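Local atomic coordinates of Abbfa_003403 (Acinetobacter baumannii, PDB entry 4ZXH), a protein that is a four-domain nonribosomal peptide synthetase that probably activates and joins building blocks by its condensation, adenylation and carrier domains, its thioesterase domain releasing the product. Residues S650-D653 and R654-T658; D1176-D1179 and A1180-L1183; P1201-Y1204 and L1205-S1209. One frame throughout, in Å; residues are numbered along the deposited sequence.

Contact 1. Residues S650-D653 and R654-T658; sequences SMND and RLQVT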
loop_
_atom_site.group_PDB
_atom_site.type_symbol
_atom_site.label_atom_id
_atom_site.label_comp_id
_atom_site.label_asym_id
_atom_site.label_seq_id
_atom_site.Cartn_x
_atom_site.Cartn_y
_atom_site.Cartn_z
ATOM N N SER A 650 42.114 4.779 -0.116
ATOM C CA SER A 650 40.885 5.221 0.529
ATOM C C SER A 650 40.199 4.026 1.176
ATOM O O SER A 650 39.685 4.102 2.292
ATOM C CB SER A 650 39.954 5.880 -0.489
ATOM O OG SER A 650 39.071 6.809 0.112
ATOM N N MET A 651 40.210 2.913 0.461
ATOM C CA MET A 651 39.568 1.710 0.945
ATOM C C MET A 651 40.316 1.173 2.150
ATOM O O MET A 651 39.700 0.670 3.097
ATOM C CB MET A 651 39.483 0.665 -0.168
ATOM C CG MET A 651 38.225 0.834 -1.014
ATOM S SD MET A 651 36.672 0.679 -0.058
ATOM C CE MET A 651 35.847 2.108 -0.662
ATOM N N ASN A 652 41.639 1.317 2.140
ATOM C CA ASN A 652 42.418 0.825 3.262
ATOM C C ASN A 652 42.111 1.536 4.572
ATOM O O ASN A 652 42.244 0.926 5.625
ATOM C CB ASN A 652 43.908 0.930 2.990
ATOM C CG ASN A 652 44.726 0.341 4.119
ATOM O OD1 ASN A 652 44.673 -0.870 4.356
ATOM N ND2 ASN A 652 45.462 1.192 4.846
ATOM N N ASP A 653 41.720 2.814 4.507
ATOM C CA ASP A 653 41.342 3.590 5.706
ATOM C C ASP A 653 40.200 2.900 6.443
ATOM O O ASP A 653 40.150 2.880 7.673
ATOM C CB ASP A 653 40.908 5.018 5.340
ATOM C CG ASP A 653 42.071 5.911 4.932
ATOM O OD1 ASP A 653 43.224 5.636 5.335
ATOM O OD2 ASP A 653 41.817 6.900 4.207
ATOM N N ARG A 654 39.294 2.328 5.656
ATOM C CA ARG A 654 38.120 1.624 6.146
ATOM C C ARG A 654 38.384 0.163 6.523
ATOM O O ARG A 654 37.748 -0.371 7.434
ATOM C CB ARG A 654 37.020 1.693 5.082
ATOM C CG ARG A 654 36.588 3.116 4.782
ATOM C CD ARG A 654 35.927 3.260 3.432
ATOM N NE ARG A 654 35.265 4.557 3.329
ATOM C CZ ARG A 654 35.890 5.729 3.227
ATOM N NH1 ARG A 654 37.213 5.797 3.212
ATOM N NH2 ARG A 654 35.181 6.843 3.148
ATOM N N LEU A 655 39.313 -0.482 5.823
ATOM C CA LEU A 655 39.536 -1.914 5.996
ATOM C C LEU A 655 40.735 -2.235 6.863
ATOM O O LEU A 655 40.790 -3.308 7.459
ATOM C CB LEU A 655 39.715 -2.589 4.640
ATOM C CG LEU A 655 38.481 -2.588 3.750
ATOM C CD1 LEU A 655 38.804 -3.294 2.466
ATOM C CD2 LEU A 655 37.327 -3.256 4.474
ATOM N N GLN A 656 41.694 -1.311 6.909
ATOM C CA GLN A 656 42.909 -1.468 7.708
ATOM C C GLN A 656 43.566 -2.819 7.448
ATOM O O GLN A 656 43.714 -3.630 8.363
ATOM C CB GLN A 656 42.599 -1.307 9.200
ATOM C CG GLN A 656 42.186 0.104 9.616
ATOM C CD GLN A 656 43.330 1.101 9.521
ATOM O OE1 GLN A 656 43.563 1.700 8.470
ATOM N NE2 GLN A 656 44.044 1.292 10.626
ATOM N N VAL A 657 43.933 -3.057 6.190
ATOM C CA VAL A 657 44.504 -4.331 5.765
ATOM C C VAL A 657 45.906 -4.512 6.352
ATOM O O VAL A 657 46.695 -3.567 6.420
ATOM C CB VAL A 657 44.539 -4.433 4.219
ATOM C CG1 VAL A 657 45.282 -5.676 3.759
ATOM C CG2 VAL A 657 43.136 -4.446 3.663
ATOM N N THR A 658 46.194 -5.728 6.806
ATOM C CA THR A 658 47.444 -6.028 7.485
ATOM C C THR A 658 48.032 -7.328 6.991
ATOM O O THR A 658 47.557 -7.906 6.023
ATOM C CB THR A 658 47.256 -6.175 8.986
ATOM O OG1 THR A 658 46.584 -7.417 9.242
ATOM C CG2 THR A 658 46.438 -5.022 9.547
#
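N652 and V657 meet where a helix ends: the side-chain oxygen OD1 of N652 accepts from V657 N at 2.9 Å, with an N-H...O angle of 148° and the donor tilted from the amide plane. CG of N652 stands anti to its backbone N (chi1 -176°), which brings OD1 to V657 N, past the helix end. The same OD1 lies 3.6 Å from V657 CB, so the valine side chain flanks the acceptor. On the main chain, N652 O takes Q656 N at 2.6 Å, and M651 O takes L655 N at 3.0 Å. Thus N652 holds two successive amides, one by its backbone and one by its side chain. Q656 has positive phi (50°), evidence that the chain leaves the helix there. R654, extended from CG to NE, reaches back one turn, and its NH1 donates to S650 O at 3.1 Å, from above the carbonyl plane. In the next shell, S650 OG bonds to A790 N and D653 OD2 to the hydroxyl of Y478. The segments cover the last turn of helix 641-655 and the following loop, in the adenylation region; R654 and L655 pack on W760 of strand 756-763, while N652 and V657 touch Y684.

Contact 2. Residues D1176-D1179 and A1180-L1183; sequences DADD and AMLL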
loop_
_atom_site.group_PDB
_atom_site.type_symbol
_atom_site.label_atom_id
_atom_site.label_comp_id
_atom_site.label_asym_id
_atom_site.label_seq_id
_atom_site.Cartn_x
_atom_site.Cartn_y
_atom_site.Cartn_z
ATOM N N ASP A 1176 -32.254 -48.298 -5.047
ATOM C CA ASP A 1176 -31.478 -48.489 -3.830
ATOM C C ASP A 1176 -30.012 -48.234 -4.127
ATOM O O ASP A 1176 -29.514 -48.592 -5.196
ATOM C CB ASP A 1176 -31.685 -49.892 -3.251
ATOM C CG ASP A 1176 -32.951 -49.996 -2.426
ATOM O OD1 ASP A 1176 -33.424 -48.948 -1.921
ATOM O OD2 ASP A 1176 -33.479 -51.121 -2.290
ATOM N N ALA A 1177 -29.335 -47.592 -3.179
ATOM C CA ALA A 1177 -27.943 -47.234 -3.353
ATOM C C ALA A 1177 -27.124 -47.624 -2.141
ATOM O O ALA A 1177 -27.536 -47.393 -1.000
ATOM C CB ALA A 1177 -27.811 -45.731 -3.625
ATOM N N ASP A 1178 -25.966 -48.226 -2.393
ATOM C CA ASP A 1178 -24.965 -48.402 -1.353
ATOM C C ASP A 1178 -24.260 -47.051 -1.132
ATOM O O ASP A 1178 -24.506 -46.084 -1.853
ATOM C CB ASP A 1178 -23.971 -49.514 -1.726
ATOM C CG ASP A 1178 -23.053 -49.145 -2.900
ATOM O OD1 ASP A 1178 -23.369 -48.201 -3.652
ATOM O OD2 ASP A 1178 -22.009 -49.824 -3.080
ATOM N N ASP A 1179 -23.388 -46.984 -0.139
ATOM C CA ASP A 1179 -22.846 -45.708 0.299
ATOM C C ASP A 1179 -21.981 -45.064 -0.774
ATOM O O ASP A 1179 -22.023 -43.857 -0.949
ATOM C CB ASP A 1179 -22.062 -45.887 1.599
ATOM C CG ASP A 1179 -22.930 -46.426 2.736
ATOM O OD1 ASP A 1179 -24.177 -46.250 2.689
ATOM O OD2 ASP A 1179 -22.362 -47.026 3.677
ATOM N N ALA A 1180 -21.225 -45.868 -1.515
ATOM C CA ALA A 1180 -20.425 -45.341 -2.619
ATOM C C ALA A 1180 -21.299 -44.694 -3.680
ATOM O O ALA A 1180 -21.024 -43.576 -4.126
ATOM C CB ALA A 1180 -19.582 -46.435 -3.238
ATOM N N MET A 1181 -22.353 -45.389 -4.093
ATOM C CA MET A 1181 -23.277 -44.818 -5.068
ATOM C C MET A 1181 -23.879 -43.503 -4.561
ATOM O O MET A 1181 -24.122 -42.590 -5.347
ATOM C CB MET A 1181 -24.394 -45.806 -5.413
ATOM C CG MET A 1181 -25.224 -45.406 -6.632
ATOM S SD MET A 1181 -24.274 -44.972 -8.129
ATOM C CE MET A 1181 -24.094 -46.625 -8.824
ATOM N N LEU A 1182 -24.116 -43.402 -3.252
ATOM C CA LEU A 1182 -24.772 -42.214 -2.720
ATOM C C LEU A 1182 -23.813 -41.039 -2.850
ATOM O O LEU A 1182 -24.211 -39.941 -3.244
ATOM C CB LEU A 1182 -25.222 -42.430 -1.272
ATOM C CG LEU A 1182 -26.508 -43.273 -1.133
ATOM C CD1 LEU A 1182 -26.915 -43.545 0.318
ATOM C CD2 LEU A 1182 -27.641 -42.583 -1.878
ATOM N N LEU A 1183 -22.538 -41.293 -2.566
ATOM C CA LEU A 1183 -21.492 -40.300 -2.778
ATOM C C LEU A 1183 -21.353 -39.940 -4.242
ATOM O O LEU A 1183 -21.173 -38.770 -4.587
ATOM C CB LEU A 1183 -20.150 -40.799 -2.262
ATOM C CG LEU A 1183 -19.724 -40.263 -0.906
ATOM C CD1 LEU A 1183 -18.293 -40.693 -0.677
ATOM C CD2 LEU A 1183 -19.861 -38.741 -0.894
#
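D1178 and M1181 make the one hydrogen bond here that uses a side chain: M1181 N donates to D1178 OD1 at 3.0 Å, with an N-H...O angle of 156°. The donor comes from above the carboxylate plane, 43° out of it. With chi1 at 69°, D1178 CG sits between its backbone N and carbonyl carbon, which turns the carboxylate back over the first helical turn. The other oxygen, OD2, forms a salt bridge with R1206 NE, and R1206 NH2 lies close to OD1, so the oxygen that caps M1181 N also faces the arginine. The main-chain bonds start the helical pattern: L1182 N meets D1178 O at 3.0 Å in the carbonyl plane, and L1183 N meets D1179 O at 3.1 Å. Apolar contact comes from A1177, whose methyl CB lies 3.6 Å from CD2 of L1182 and 3.9 Å from CB of M1181; it touches two neighbouring side chains of the first turn. Outside, L1182 packs on L1244, and L1183 on F1240, both of helix 1233-1251. Capping bond and backbone pattern identify D1178 as the N-cap of helix 1179-1191 in the thioesterase region, its side chain taking up an amide N-H of the first turn.

Contact 3. Residues P1201-Y1204 and L1205-S1209; sequences PAQY and LRELS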
loop_
_atom_site.group_PDB
_atom_site.type_symbol
_atom_site.label_atom_id
_atom_site.label_comp_id
_atom_site.label_asym_id
_atom_site.label_seq_id
_atom_site.Cartn_x
_atom_site.Cartn_y
_atom_site.Cartn_z
ATOM N N PRO A 1201 -17.126 -42.160 -10.352
ATOM C CA PRO A 1201 -17.840 -43.438 -10.461
ATOM C C PRO A 1201 -17.922 -44.183 -9.134
ATOM O O PRO A 1201 -16.933 -44.229 -8.405
ATOM C CB PRO A 1201 -16.995 -44.225 -11.468
ATOM C CG PRO A 1201 -16.228 -43.175 -12.235
ATOM C CD PRO A 1201 -15.950 -42.093 -11.238
ATOM N N ALA A 1202 -19.087 -44.757 -8.831
ATOM C CA ALA A 1202 -19.265 -45.562 -7.623
ATOM C C ALA A 1202 -18.196 -46.614 -7.527
ATOM O O ALA A 1202 -17.704 -46.890 -6.442
ATOM C CB ALA A 1202 -20.629 -46.227 -7.606
ATOM N N GLN A 1203 -17.833 -47.200 -8.667
ATOM C CA GLN A 1203 -16.826 -48.257 -8.678
ATOM C C GLN A 1203 -15.455 -47.766 -8.196
ATOM O O GLN A 1203 -14.727 -48.512 -7.540
ATOM C CB GLN A 1203 -16.674 -48.861 -10.067
ATOM C CG GLN A 1203 -15.814 -50.122 -10.043
ATOM C CD GLN A 1203 -15.245 -50.483 -11.404
ATOM O OE1 GLN A 1203 -15.573 -49.861 -12.418
ATOM N NE2 GLN A 1203 -14.378 -51.486 -11.431
ATOM N N TYR A 1204 -15.101 -46.522 -8.523
ATOM C CA TYR A 1204 -13.824 -45.970 -8.085
ATOM C C TYR A 1204 -13.821 -45.795 -6.573
ATOM O O TYR A 1204 -12.860 -46.147 -5.898
ATOM C CB TYR A 1204 -13.540 -44.636 -8.776
ATOM C CG TYR A 1204 -12.218 -44.012 -8.376
ATOM C CD1 TYR A 1204 -11.030 -44.446 -8.936
ATOM C CD2 TYR A 1204 -12.161 -42.989 -7.445
ATOM C CE1 TYR A 1204 -9.825 -43.891 -8.576
ATOM C CE2 TYR A 1204 -10.946 -42.421 -7.079
ATOM C CZ TYR A 1204 -9.783 -42.879 -7.650
ATOM O OH TYR A 1204 -8.567 -42.332 -7.298
ATOM N N LEU A 1205 -14.923 -45.265 -6.049
ATOM C CA LEU A 1205 -15.075 -45.039 -4.615
ATOM C C LEU A 1205 -15.004 -46.336 -3.795
ATOM O O LEU A 1205 -14.412 -46.354 -2.711
ATOM C CB LEU A 1205 -16.397 -44.307 -4.342
ATOM C CG LEU A 1205 -16.464 -42.894 -4.934
ATOM C CD1 LEU A 1205 -17.831 -42.251 -4.764
ATOM C CD2 LEU A 1205 -15.384 -42.007 -4.330
ATOM N N ARG A 1206 -15.594 -47.416 -4.307
ATOM C CA ARG A 1206 -15.627 -48.691 -3.578
ATOM C C ARG A 1206 -14.237 -49.251 -3.280
ATOM O O ARG A 1206 -14.077 -50.048 -2.357
ATOM C CB ARG A 1206 -16.436 -49.734 -4.352
ATOM C CG ARG A 1206 -17.909 -49.410 -4.412
ATOM C CD ARG A 1206 -18.757 -50.521 -5.010
ATOM N NE ARG A 1206 -20.157 -50.106 -5.067
ATOM C CZ ARG A 1206 -20.794 -49.772 -6.185
ATOM N NH1 ARG A 1206 -20.162 -49.833 -7.352
ATOM N NH2 ARG A 1206 -22.064 -49.384 -6.138
ATOM N N GLU A 1207 -13.240 -48.822 -4.051
ATOM C CA GLU A 1207 -11.857 -49.263 -3.857
ATOM C C GLU A 1207 -11.203 -48.565 -2.658
ATOM O O GLU A 1207 -10.120 -48.953 -2.228
ATOM C CB GLU A 1207 -11.007 -49.002 -5.117
ATOM C CG GLU A 1207 -11.596 -49.463 -6.454
ATOM C CD GLU A 1207 -11.877 -50.958 -6.525
ATOM O OE1 GLU A 1207 -11.097 -51.761 -5.953
ATOM O OE2 GLU A 1207 -12.881 -51.329 -7.179
ATOM N N LEU A 1208 -11.853 -47.529 -2.136
ATOM C CA LEU A 1208 -11.303 -46.745 -1.031
ATOM C C LEU A 1208 -12.002 -47.026 0.306
ATOM O O LEU A 1208 -13.098 -47.609 0.345
ATOM C CB LEU A 1208 -11.395 -45.247 -1.348
ATOM C CG LEU A 1208 -10.761 -44.757 -2.654
ATOM C CD1 LEU A 1208 -11.067 -43.269 -2.926
ATOM C CD2 LEU A 1208 -9.269 -45.015 -2.618
ATOM N N SER A 1209 -11.358 -46.608 1.397
ATOM C CA SER A 1209 -12.003 -46.581 2.710
ATOM C C SER A 1209 -13.094 -45.502 2.740
ATOM O O SER A 1209 -13.115 -44.612 1.886
ATOM C CB SER A 1209 -10.982 -46.302 3.807
ATOM O OG SER A 1209 -10.872 -44.906 4.024
#
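R1206 lays its guanidinium over A1202 on a short helix of the thioesterase region, 1202-1206, with P1201 at the N-cap position. The methyl CB of A1202 faces one side of the flat group, 3.6 Å from R1206 NH1 and 3.8 Å from CZ. With CG anti to the carbonyl carbon (chi1 -68°), the extended arginine chain lies back along the helix, which brings the guanidinium over A1202 CB; on the way its CG passes 3.2 Å from A1202 O. The polar partner of the group is D1178, whose OD2 forms a salt bridge with R1206 NE and probably helps to fix the rotation of the guanidinium. CG of Y1204, anti to the backbone N (chi1 -179°), carries the ring to L1208. Its CE2 lies 4.2 Å from L1208 CD1, the methyl coming obliquely to the ring, and the ring of H1216 also meets that of Y1204. L1205 packs on A1180 and L1183 of helix 1179-1191. The backbone follows the helical pattern at first, with L1205 N bonded to P1201 O, and R1206 N to A1202 O at 3.0 Å. The bonding then shortens by one residue: E1207 N reaches Y1204 O at 3.3 Å, and the donor sits 58° out of the carbonyl plane.

How the contacts relate
Along the chain the three contacts come in series. Contact 1 lies in the adenylation region, while contacts 2 and 3 both belong to the thioesterase region. The centre of contact 1 is about 81 Å from that of contact 2 and about 74 Å from that of contact 3, so it stands apart from both, as expected of separate domains in one large synthetase. Contacts 2 and 3 have centres about 10 Å apart and touch directly. Their helices, 1179-1191 and 1202-1206, are consecutive. The salt bridge between D1178 and R1206 joins them, A1180 CB packs on R1206 CG at 3.6 Å, and M1181 CE packs on A1202 CB, tying the start of one helix to the next.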